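Glycoside Hydrolase (Bacteroides uniformis, PDB 5TA0) probably hydrolyses agarose-derived galactans as a family 86 glycoside hydrolase, and is captured here as a point variant holding neoagarooctaose. Local coordinates at residues P195-V200 / M275-I280; P46-F51 / D362-A367; H570-L575 / F625-G630; D251-N256 / R599-G604. One frame throughout, in Å; residues are numbered along the deposited sequence.

Contacts 1 and 2 belong to the same barrel of eight parallel strands and touch each other, the ring of F197 lying against Y366 and C365. Contact 1 is buried and carried by side chains, an aromatic pair and a carboxylate–hydroxyl bond; contact 2 relies on backbone carbonyls, an asparagine amide and waters where the first and last strands of the barrel come together. Contact 4 leaves the barrel: one of its loops meets an edge strand of the C-terminal region through a buried, watered salt bridge. Contact 3 lies at the surface of that region, about 38 Å from contact 1 between centres, and joins two loops. H570 of contact 3 reaches R599 O of contact 4.

Contact 1 of 4, residues P195-V200 / M275-I280; sequences PGFCEV and MDFFTI. With EDO (1,2-ethanediol), chain L.
This is a buried side-chain contact within the barrel, between strand 197-199 and strand 277-280, next-but-one neighbours with strand 242-247 between them. The rings of F197 and F277 form an edge-to-face pair: centroids stand 5.4 Å apart and the planes are almost perpendicular, at 89°. F197 presents CD1 to one face of F277, toward the rim, with CD1 3.9 Å from F277 CE1. F277 has CG placed between its backbone N and carbonyl carbon (chi1 63°), which turns the ring across to the other strand. At its own edge the same ring meets the aliphatic part of E199, whose CG is 4.0 Å from F277 CE2. Beyond CG the E199 chain runs extended to T279, where OG1 donates to E199 OE2 at 2.7 Å, nearly in line with the C-O bond. T279 CG2 packs beside that oxygen. On the rim of the barrel D276 OD1 holds both hydroxyls of a 1,2-ethanediol, probably a guest from the crystallisation liquor. The carboxylate of E199 is shared further round the barrel: OE2 also bonds S324 of strand 321-326, and OE1 forms a salt bridge with R83 of strand 80-84, while helix 219-236 packs on V200 and M275.

Contact 2 of 4, residues P46-F51 / D362-A367; sequences PKFINF and DNICYA
K47 and A367 bring helix 45-48 and the short strand 50-51, the start of the barrel, against its last strand, 364-369. In the tight, buried part A367 N donates to K47 O at 3.1 Å in a nearly straight bond, and N50 ND2 donates to A367 O, also at 3.1 Å, from above the carbonyl plane. The other N-H of that amide goes to P46 O, and ND2 sits at the edge of the Y366 ring. N50 CG, between the backbone N and carbonyl carbon (chi1 58°), brings the amide up to both carbonyls. F48 CD1 packs 4.2 Å from A367 CB, I364 beside them, under helix 340-358, and a water joins F48 O to A367 O. On the looser, solvent side, with P46, K47 lays CG and CD along I364 and C365; NZ reaches I364 O and T361 O, less certainly because K47 has a second conformer. A water between P46 O and Y366 OH, which also bonds N135 O, can probably serve both only in part. A leucine in place of N50 would probably leave P46 O and A367 O without the amide that ties them. One amide, one backbone bond to helix 45-48 and water thus close the barrel's seam in place of regular strand-to-strand bonds.

Contact 3 of 4, residues H570-L575 / F625-G630; sequences HGLSLL and FPDNGG. With EDO (1,2-ethanediol), chain P.
S573 and D627 join two loops of the C-terminal beta-rich region, and S573 opens an ST turn: its OG, anti to the backbone N (chi1 175°), accepts from L575 N at 3.0 Å. The loop 570-575 follows strand 558-568, and the loop 625-630 leads into strand 631-642.

Among the hydrogen bonds, S573 N donates to D627 OD2 at 2.9 Å with an N-H...O angle of 160°, and OD2 accepts through its syn lone pair. The aspartate's other oxygen, OD1, forms a salt bridge with R568, whose guanidinium also bonds S573 O and G629 O; this one arginine therefore fastens both loops. A water extends the polar patch, donating to D627 OD2 and to G571 O, and gives that carboxylate oxygen a second proton donor.

In the van der Waals contacts, methyls and a ring edge rest largely on oxygens. L572 sets its two methyl groups against the second loop, CD2 lying 3.5 Å from N628 O and 3.6 Å from D627 OD2. G629 lies against these methyls, L572 CD1 being 4.0 Å from G629 O: a side chain at that position would crowd CD1, and its backbone angles in any case call for glycine. The edge of the F625 ring faces S573 O, CE1 being 3.7 Å away, while S573 CB and P626 CG, 3.8 Å apart, meet carbon to carbon.

At the start of the first loop, away from the second, H570 holds a bound 1,2-ethanediol, probably from the crystallisation liquor, which also bonds V595 O: H570 ND1 and the diol O2 are 2.9 Å apart.

Contact 4 of 4, residues D251-N256 / R599-G604; sequences DFELQN and RASFFG
E253 and R599 form a salt bridge where a type I beta turn, D251 to L254, in a loop of the barrel meets strand 602-609, an edge strand of the C-terminal five-stranded sheet, and the loop leading into it. The glutamate is folded to reach it: CG sits between the backbone N and the carbonyl carbon (chi1 83°), and the chain bends again at chi2. In that shape E253 CB lies over one face of the F603 ring, 4.0 Å from F603 CG, and the carboxylate is carried past the ring, so that OE1 comes to 3.6 Å from F603 CD2. F603 has CG anti to its backbone N, which swings the ring across to the turn, where CE2 also meets F252 CB.

R599 is bent at chi3 (28°), about midway between eclipsed and staggered, and NE is held by Q596, which also accepts from F603 N. With the guanidinium so placed, NH2 donates to E253 OE2 at 2.9 Å with an N-H...O angle of 163°. The oxygen lies in the guanidinium plane but is met from well above the carboxylate plane, the two groups being strongly turned against each other. NH1 adds a weak, longer bond to the same OE2. A leucine at E253 would probably leave the guanidinium without its counter-charge and the two bridging waters without their shared acceptor.

OE2 is thus the crowded end of the contact. One water donates to it and accepts from R599 NH1. A second gives E253 OE2 a proton at 2.7 Å and lies 2.9 Å from S601 OG.

Contact 1 of 4, residues P195-V200 / M275-I280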
# COMPACT_ATOMS: atom_id res chain seq x y z
N PRO A 195 12.07 15.86 -2.90
CA PRO A 195 11.26 14.65 -2.65
C PRO A 195 11.99 13.60 -1.85
O PRO A 195 13.21 13.45 -1.98
CB PRO A 195 10.91 14.15 -4.06
CG PRO A 195 11.76 14.85 -4.98
CD PRO A 195 12.36 16.05 -4.33
N GLY A 196 11.24 12.86 -1.03
CA GLY A 196 11.80 11.69 -0.39
C GLY A 196 12.01 10.51 -1.31
O GLY A 196 12.88 9.67 -1.08
N PHE A 197 11.19 10.43 -2.38
CA PHE A 197 11.16 9.28 -3.28
C PHE A 197 10.81 9.76 -4.67
O PHE A 197 9.89 10.57 -4.83
CB PHE A 197 10.08 8.29 -2.84
CG PHE A 197 10.25 7.76 -1.45
CD1 PHE A 197 10.95 6.60 -1.21
CD2 PHE A 197 9.73 8.47 -0.37
CE1 PHE A 197 11.09 6.12 0.10
CE2 PHE A 197 9.92 8.01 0.93
CZ PHE A 197 10.59 6.84 1.15
N CYS A 198 11.51 9.25 -5.67
CA CYS A 198 11.21 9.49 -7.08
C CYS A 198 10.84 8.20 -7.76
O CYS A 198 11.69 7.38 -8.11
CB CYS A 198 12.39 10.17 -7.78
SG CYS A 198 12.69 11.86 -7.22
N GLU A 199 9.55 8.04 -8.01
CA GLU A 199 9.09 6.98 -8.89
C GLU A 199 9.40 7.40 -10.31
O GLU A 199 9.35 8.57 -10.65
CB GLU A 199 7.59 6.74 -8.73
CG GLU A 199 7.10 6.32 -7.34
CD GLU A 199 5.58 6.24 -7.31
OE1 GLU A 199 4.91 7.25 -7.59
OE2 GLU A 199 5.07 5.10 -7.05
N VAL A 200 9.71 6.42 -11.16
CA VAL A 200 10.05 6.74 -12.55
C VAL A 200 8.83 7.20 -13.34
O VAL A 200 8.81 8.28 -13.96
CB VAL A 200 10.77 5.55 -13.22
CG1 VAL A 200 10.91 5.74 -14.73
CG2 VAL A 200 12.14 5.34 -12.56
N MET A 275 17.16 -0.18 -8.64
CA MET A 275 16.06 0.48 -7.93
C MET A 275 16.37 0.55 -6.44
O MET A 275 16.78 -0.45 -5.83
CB MET A 275 14.76 -0.27 -8.14
CG MET A 275 14.25 -0.33 -9.59
SD MET A 275 13.90 1.26 -10.39
CE MET A 275 15.46 1.59 -11.22
N ASP A 276 16.14 1.72 -5.83
CA ASP A 276 16.16 1.83 -4.36
C ASP A 276 14.92 1.27 -3.69
O ASP A 276 14.96 0.89 -2.53
CB ASP A 276 16.37 3.28 -3.95
CG ASP A 276 17.66 3.83 -4.51
OD1 ASP A 276 18.75 3.38 -4.05
OD2 ASP A 276 17.62 4.65 -5.42
N PHE A 277 13.79 1.29 -4.40
CA PHE A 277 12.55 0.76 -3.86
C PHE A 277 11.71 0.25 -5.02
O PHE A 277 11.93 0.64 -6.19
CB PHE A 277 11.79 1.82 -3.02
CG PHE A 277 11.33 3.02 -3.79
CD1 PHE A 277 12.20 4.10 -4.01
CD2 PHE A 277 10.04 3.10 -4.30
CE1 PHE A 277 11.79 5.22 -4.72
CE2 PHE A 277 9.64 4.22 -5.00
CZ PHE A 277 10.50 5.27 -5.22
N PHE A 278 10.80 -0.67 -4.70
CA PHE A 278 9.78 -1.16 -5.63
C PHE A 278 8.48 -0.45 -5.31
O PHE A 278 8.25 -0.08 -4.16
CB PHE A 278 9.64 -2.67 -5.51
CG PHE A 278 10.80 -3.44 -6.08
CD1 PHE A 278 11.68 -2.89 -7.03
CD2 PHE A 278 11.05 -4.75 -5.67
CE1 PHE A 278 12.72 -3.66 -7.57
CE2 PHE A 278 12.07 -5.49 -6.19
CZ PHE A 278 12.92 -4.95 -7.14
N THR A 279 7.64 -0.26 -6.32
CA THR A 279 6.39 0.44 -6.14
C THR A 279 5.28 -0.17 -6.99
O THR A 279 5.52 -0.50 -8.19
CB THR A 279 6.55 1.96 -6.35
OG1 THR A 279 5.26 2.57 -6.22
CG2 THR A 279 7.14 2.30 -7.68
N ILE A 280 4.12 -0.35 -6.37
CA ILE A 280 2.93 -0.92 -7.00
C ILE A 280 1.71 -0.15 -6.55
O ILE A 280 1.74 0.58 -5.55
CB ILE A 280 2.76 -2.41 -6.69
CG1 ILE A 280 2.57 -2.67 -5.19
CG2 ILE A 280 3.92 -3.22 -7.25
CD1 ILE A 280 2.36 -4.14 -4.82
C1 EDO L . 21.40 1.45 -6.06
O1 EDO L . 20.86 2.71 -5.68
C2 EDO L . 20.35 0.38 -5.81
O2 EDO L . 19.75 0.53 -4.52

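Contact 2 of 4, residues P46-F51 / D362-A367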
# COMPACT_ATOMS: atom_id res chain seq x y z
N PRO A 46 3.49 9.05 9.61
CA PRO A 46 3.75 9.57 8.27
C PRO A 46 3.69 8.53 7.15
O PRO A 46 3.17 8.84 6.05
CB PRO A 46 5.15 10.19 8.41
CG PRO A 46 5.20 10.58 9.87
CD PRO A 46 4.53 9.48 10.57
N LYS A 47 4.18 7.33 7.42
CA LYS A 47 4.17 6.26 6.43
C LYS A 47 2.77 5.75 6.08
O LYS A 47 2.58 5.26 4.96
CB LYS A 47 4.99 5.07 6.96
CG LYS A 47 5.43 4.11 5.88
CD LYS A 47 6.61 3.29 6.39
CE LYS A 47 6.21 2.24 7.41
NZ LYS A 47 7.33 1.32 7.77
N PHE A 48 1.83 5.85 7.01
CA PHE A 48 0.51 5.23 6.89
C PHE A 48 -0.70 6.16 6.91
O PHE A 48 -1.69 5.88 6.19
CB PHE A 48 0.32 4.18 7.98
CG PHE A 48 1.20 2.98 7.83
CD1 PHE A 48 1.20 2.22 6.66
CD2 PHE A 48 2.04 2.59 8.87
CE1 PHE A 48 2.01 1.09 6.55
CE2 PHE A 48 2.84 1.46 8.75
CZ PHE A 48 2.83 0.72 7.59
N ILE A 49 -0.68 7.20 7.72
CA ILE A 49 -1.86 8.10 7.84
C ILE A 49 -1.57 9.35 7.01
O ILE A 49 -1.08 10.37 7.49
CB ILE A 49 -2.21 8.45 9.28
CG1 ILE A 49 -2.31 7.17 10.13
CG2 ILE A 49 -3.49 9.29 9.30
CD1 ILE A 49 -3.31 6.14 9.67
N ASN A 50 -1.88 9.23 5.73
CA ASN A 50 -1.49 10.21 4.75
C ASN A 50 -2.50 10.21 3.61
O ASN A 50 -3.44 9.40 3.60
CB ASN A 50 -0.06 9.95 4.28
CG ASN A 50 0.07 8.56 3.69
OD1 ASN A 50 -0.71 8.22 2.78
ND2 ASN A 50 1.00 7.75 4.18
N PHE A 51 -2.33 11.13 2.64
CA PHE A 51 -3.17 11.14 1.44
C PHE A 51 -2.43 11.79 0.29
O PHE A 51 -1.31 12.33 0.46
CB PHE A 51 -4.56 11.75 1.68
CG PHE A 51 -4.63 13.26 1.85
CD1 PHE A 51 -5.44 14.04 1.03
CD2 PHE A 51 -3.97 13.89 2.90
CE1 PHE A 51 -5.59 15.41 1.25
CE2 PHE A 51 -4.10 15.27 3.09
CZ PHE A 51 -4.89 16.02 2.26
N ASP A 362 8.36 -3.31 8.34
CA ASP A 362 9.80 -3.30 8.12
C ASP A 362 10.20 -3.22 6.63
O ASP A 362 11.24 -2.67 6.36
CB ASP A 362 10.47 -4.53 8.76
CG ASP A 362 9.97 -5.85 8.21
OD1 ASP A 362 8.78 -5.97 7.84
OD2 ASP A 362 10.78 -6.80 8.20
N ASN A 363 9.39 -3.77 5.74
CA ASN A 363 9.68 -3.78 4.29
C ASN A 363 8.72 -2.93 3.47
O ASN A 363 8.64 -3.09 2.24
CB ASN A 363 9.66 -5.21 3.78
CG ASN A 363 10.84 -6.03 4.27
OD1 ASN A 363 11.97 -5.54 4.30
ND2 ASN A 363 10.58 -7.26 4.61
N ILE A 364 7.98 -2.05 4.12
CA ILE A 364 7.14 -1.07 3.42
C ILE A 364 7.66 0.32 3.74
O ILE A 364 7.77 0.69 4.91
CB ILE A 364 5.64 -1.23 3.75
CG1 ILE A 364 5.19 -2.53 3.06
CG2 ILE A 364 4.84 0.00 3.34
CD1 ILE A 364 3.75 -2.86 3.14
N CYS A 365 8.03 1.07 2.71
CA CYS A 365 8.59 2.40 2.94
C CYS A 365 7.54 3.49 2.92
O CYS A 365 7.78 4.61 3.37
CB CYS A 365 9.71 2.72 1.95
SG CYS A 365 9.29 2.70 0.19
N TYR A 366 6.35 3.21 2.36
CA TYR A 366 5.30 4.23 2.22
C TYR A 366 4.06 3.54 1.66
O TYR A 366 4.19 2.73 0.73
CB TYR A 366 5.74 5.29 1.19
CG TYR A 366 5.47 6.75 1.50
CD1 TYR A 366 6.38 7.71 1.14
CD2 TYR A 366 4.30 7.16 2.12
CE1 TYR A 366 6.15 9.05 1.36
CE2 TYR A 366 4.06 8.49 2.38
CZ TYR A 366 4.96 9.45 1.98
OH TYR A 366 4.66 10.78 2.23
N ALA A 367 2.89 3.82 2.20
CA ALA A 367 1.64 3.30 1.65
C ALA A 367 0.67 4.46 1.67
O ALA A 367 0.45 5.05 2.76
CB ALA A 367 1.13 2.12 2.45
O HOH W 1 4.57 10.99 4.96
O HOH W 2 -1.37 3.84 4.44

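Contact 3 of 4, residues H570-L575 / F625-G630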
# COMPACT_ATOMS: atom_id res chain seq x y z
N HIS A 570 -10.27 -22.65 -9.94
CA HIS A 570 -11.34 -23.05 -9.05
C HIS A 570 -11.70 -24.51 -9.27
O HIS A 570 -11.60 -25.01 -10.38
CB HIS A 570 -12.57 -22.18 -9.25
CG HIS A 570 -12.37 -20.75 -8.85
ND1 HIS A 570 -11.96 -20.39 -7.58
CD2 HIS A 570 -12.54 -19.61 -9.54
CE1 HIS A 570 -11.90 -19.07 -7.51
NE2 HIS A 570 -12.24 -18.57 -8.68
N GLY A 571 -12.02 -25.19 -8.19
CA GLY A 571 -12.29 -26.64 -8.24
C GLY A 571 -11.10 -27.50 -7.85
O GLY A 571 -11.25 -28.70 -7.58
N LEU A 572 -9.91 -26.92 -7.82
CA LEU A 572 -8.71 -27.63 -7.46
C LEU A 572 -8.43 -27.44 -5.98
O LEU A 572 -8.71 -26.38 -5.40
CB LEU A 572 -7.54 -27.17 -8.29
CG LEU A 572 -7.66 -27.39 -9.81
CD1 LEU A 572 -6.46 -26.83 -10.56
CD2 LEU A 572 -7.82 -28.88 -10.12
N SER A 573 -7.85 -28.47 -5.37
CA SER A 573 -7.69 -28.53 -3.91
C SER A 573 -6.77 -27.42 -3.39
O SER A 573 -5.72 -27.13 -3.98
CB SER A 573 -7.11 -29.89 -3.52
OG SER A 573 -6.84 -29.95 -2.13
N LEU A 574 -7.18 -26.81 -2.27
CA LEU A 574 -6.32 -25.91 -1.49
C LEU A 574 -5.92 -26.57 -0.16
O LEU A 574 -5.55 -25.89 0.81
CB LEU A 574 -7.04 -24.57 -1.27
CG LEU A 574 -7.46 -23.83 -2.55
CD1 LEU A 574 -8.13 -22.53 -2.17
CD2 LEU A 574 -6.29 -23.58 -3.52
N LEU A 575 -5.98 -27.90 -0.12
CA LEU A 575 -5.72 -28.70 1.08
C LEU A 575 -4.72 -29.80 0.74
O LEU A 575 -5.04 -31.00 0.81
CB LEU A 575 -7.02 -29.28 1.63
CG LEU A 575 -8.02 -28.25 2.15
CD1 LEU A 575 -9.37 -28.93 2.39
CD2 LEU A 575 -7.54 -27.58 3.43
N PHE A 625 -0.48 -32.60 -3.53
CA PHE A 625 -1.86 -32.34 -3.90
C PHE A 625 -2.46 -33.58 -4.56
O PHE A 625 -1.72 -34.35 -5.19
CB PHE A 625 -1.92 -31.17 -4.89
CG PHE A 625 -1.53 -29.84 -4.29
CD1 PHE A 625 -2.51 -28.96 -3.82
CD2 PHE A 625 -0.20 -29.47 -4.19
CE1 PHE A 625 -2.15 -27.72 -3.28
CE2 PHE A 625 0.16 -28.24 -3.63
CZ PHE A 625 -0.81 -27.38 -3.17
N PRO A 626 -3.79 -33.75 -4.43
CA PRO A 626 -4.49 -34.91 -5.03
C PRO A 626 -4.84 -34.74 -6.51
O PRO A 626 -5.29 -35.70 -7.15
CB PRO A 626 -5.76 -34.99 -4.21
CG PRO A 626 -6.07 -33.57 -3.87
CD PRO A 626 -4.71 -32.97 -3.59
N ASP A 627 -4.61 -33.55 -7.07
CA ASP A 627 -5.09 -33.19 -8.41
C ASP A 627 -4.05 -32.38 -9.18
O ASP A 627 -3.07 -31.89 -8.59
CB ASP A 627 -6.42 -32.46 -8.32
CG ASP A 627 -6.43 -31.33 -7.27
OD1 ASP A 627 -5.37 -31.04 -6.65
OD2 ASP A 627 -7.51 -30.77 -7.05
N ASN A 628 -4.21 -32.31 -10.50
CA ASN A 628 -3.27 -31.66 -11.39
C ASN A 628 -3.61 -30.19 -11.61
O ASN A 628 -4.79 -29.84 -11.68
CB ASN A 628 -3.27 -32.32 -12.78
CG ASN A 628 -2.71 -33.72 -12.75
OD1 ASN A 628 -1.61 -33.95 -12.25
ND2 ASN A 628 -3.45 -34.67 -13.31
N GLY A 629 -2.58 -29.35 -11.72
CA GLY A 629 -2.75 -28.00 -12.25
C GLY A 629 -2.38 -26.92 -11.26
O GLY A 629 -2.50 -27.08 -10.05
N GLY A 630 -1.97 -25.80 -11.82
CA GLY A 630 -1.63 -24.62 -11.04
C GLY A 630 -0.22 -24.70 -10.47
O GLY A 630 0.58 -25.56 -10.82
C1 EDO P . -11.65 -21.09 -3.60
O1 EDO P . -12.77 -20.61 -4.36
C2 EDO P . -11.20 -22.39 -4.23
O2 EDO P . -10.86 -22.18 -5.61
O HOH W 3 -9.87 -31.42 -8.32

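Contact 4 of 4, residues D251-N256 / R599-G604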
# COMPACT_ATOMS: atom_id res chain seq x y z
N ASP A 251 -0.97 -8.61 -11.24
CA ASP A 251 -1.87 -9.76 -11.37
C ASP A 251 -1.07 -10.99 -11.79
O ASP A 251 -1.13 -11.45 -12.94
CB ASP A 251 -2.97 -9.44 -12.39
CG ASP A 251 -3.90 -8.31 -11.95
OD1 ASP A 251 -3.88 -7.92 -10.78
OD2 ASP A 251 -4.71 -7.83 -12.79
N PHE A 252 -0.33 -11.56 -10.86
CA PHE A 252 0.79 -12.43 -11.20
C PHE A 252 0.38 -13.78 -11.77
O PHE A 252 1.12 -14.37 -12.59
CB PHE A 252 1.66 -12.63 -9.97
CG PHE A 252 2.34 -11.38 -9.46
CD1 PHE A 252 2.42 -10.21 -10.21
CD2 PHE A 252 2.90 -11.41 -8.19
CE1 PHE A 252 3.10 -9.12 -9.73
CE2 PHE A 252 3.57 -10.30 -7.71
CZ PHE A 252 3.65 -9.15 -8.46
N GLU A 253 -0.78 -14.27 -11.35
CA GLU A 253 -1.22 -15.62 -11.70
C GLU A 253 -1.75 -15.69 -13.12
O GLU A 253 -1.93 -16.79 -13.66
CB GLU A 253 -2.27 -16.13 -10.72
CG GLU A 253 -3.70 -15.69 -10.95
CD GLU A 253 -4.01 -14.25 -10.60
OE1 GLU A 253 -3.12 -13.48 -10.19
OE2 GLU A 253 -5.19 -13.87 -10.69
N LEU A 254 -2.05 -14.57 -13.73
CA LEU A 254 -2.71 -14.60 -15.06
C LEU A 254 -1.84 -15.30 -16.10
O LEU A 254 -0.61 -15.32 -16.01
CB LEU A 254 -3.09 -13.20 -15.53
CG LEU A 254 -4.12 -12.48 -14.66
CD1 LEU A 254 -4.45 -11.13 -15.28
CD2 LEU A 254 -5.38 -13.27 -14.39
N GLN A 255 -2.52 -15.89 -17.08
CA GLN A 255 -1.89 -16.74 -18.09
C GLN A 255 -0.99 -17.83 -17.48
O GLN A 255 0.15 -18.05 -17.91
CB GLN A 255 -1.14 -15.90 -19.12
CG GLN A 255 -2.07 -15.03 -19.97
CD GLN A 255 -2.51 -13.74 -19.31
OE1 GLN A 255 -1.66 -12.99 -18.80
NE2 GLN A 255 -3.80 -13.47 -19.32
N ASN A 256 -1.49 -18.48 -16.43
CA ASN A 256 -0.75 -19.57 -15.76
C ASN A 256 0.63 -19.14 -15.26
O ASN A 256 1.62 -19.85 -15.39
CB ASN A 256 -0.61 -20.78 -16.69
CG ASN A 256 -0.32 -22.06 -15.95
OD1 ASN A 256 -0.78 -22.26 -14.81
ND2 ASN A 256 0.43 -22.96 -16.58
N ARG A 599 -13.27 -14.05 -9.09
CA ARG A 599 -11.99 -14.08 -9.76
C ARG A 599 -11.90 -15.32 -10.64
O ARG A 599 -12.53 -16.34 -10.36
CB ARG A 599 -10.84 -14.05 -8.76
CG ARG A 599 -10.72 -12.72 -7.98
CD ARG A 599 -9.67 -12.70 -6.88
NE ARG A 599 -8.62 -13.62 -7.23
CZ ARG A 599 -7.67 -13.43 -8.14
NH1 ARG A 599 -7.51 -12.29 -8.78
NH2 ARG A 599 -6.91 -14.44 -8.41
N ALA A 600 -11.12 -15.21 -11.70
CA ALA A 600 -11.01 -16.29 -12.68
C ALA A 600 -10.34 -17.54 -12.11
O ALA A 600 -10.53 -18.63 -12.64
CB ALA A 600 -10.28 -15.81 -13.93
N SER A 601 -9.51 -17.38 -11.08
CA SER A 601 -8.86 -18.48 -10.39
C SER A 601 -8.55 -17.99 -8.98
O SER A 601 -8.71 -16.78 -8.69
CB SER A 601 -7.56 -18.86 -11.08
OG SER A 601 -6.59 -17.81 -10.96
N PHE A 602 -8.11 -18.90 -8.14
CA PHE A 602 -7.67 -18.58 -6.78
C PHE A 602 -6.18 -18.27 -6.80
O PHE A 602 -5.39 -19.05 -7.28
CB PHE A 602 -7.90 -19.75 -5.82
CG PHE A 602 -7.50 -19.43 -4.41
CD1 PHE A 602 -6.20 -19.70 -3.93
CD2 PHE A 602 -8.40 -18.82 -3.57
CE1 PHE A 602 -5.86 -19.35 -2.64
CE2 PHE A 602 -8.05 -18.46 -2.28
CZ PHE A 602 -6.79 -18.73 -1.82
N PHE A 603 -5.81 -17.12 -6.24
CA PHE A 603 -4.39 -16.81 -5.94
C PHE A 603 -4.35 -16.17 -4.57
O PHE A 603 -4.92 -15.10 -4.35
CB PHE A 603 -3.78 -15.88 -7.00
CG PHE A 603 -2.32 -15.56 -6.78
CD1 PHE A 603 -1.39 -16.55 -6.45
CD2 PHE A 603 -1.85 -14.26 -6.95
CE1 PHE A 603 -0.06 -16.24 -6.29
CE2 PHE A 603 -0.51 -13.95 -6.80
CZ PHE A 603 0.39 -14.94 -6.47
N GLY A 604 -3.74 -16.87 -3.61
CA GLY A 604 -3.71 -16.38 -2.23
C GLY A 604 -2.75 -17.16 -1.38
O GLY A 604 -2.39 -18.30 -1.71
O HOH W 4 -5.89 -11.27 -11.35
O HOH W 5 -7.16 -15.22 -12.03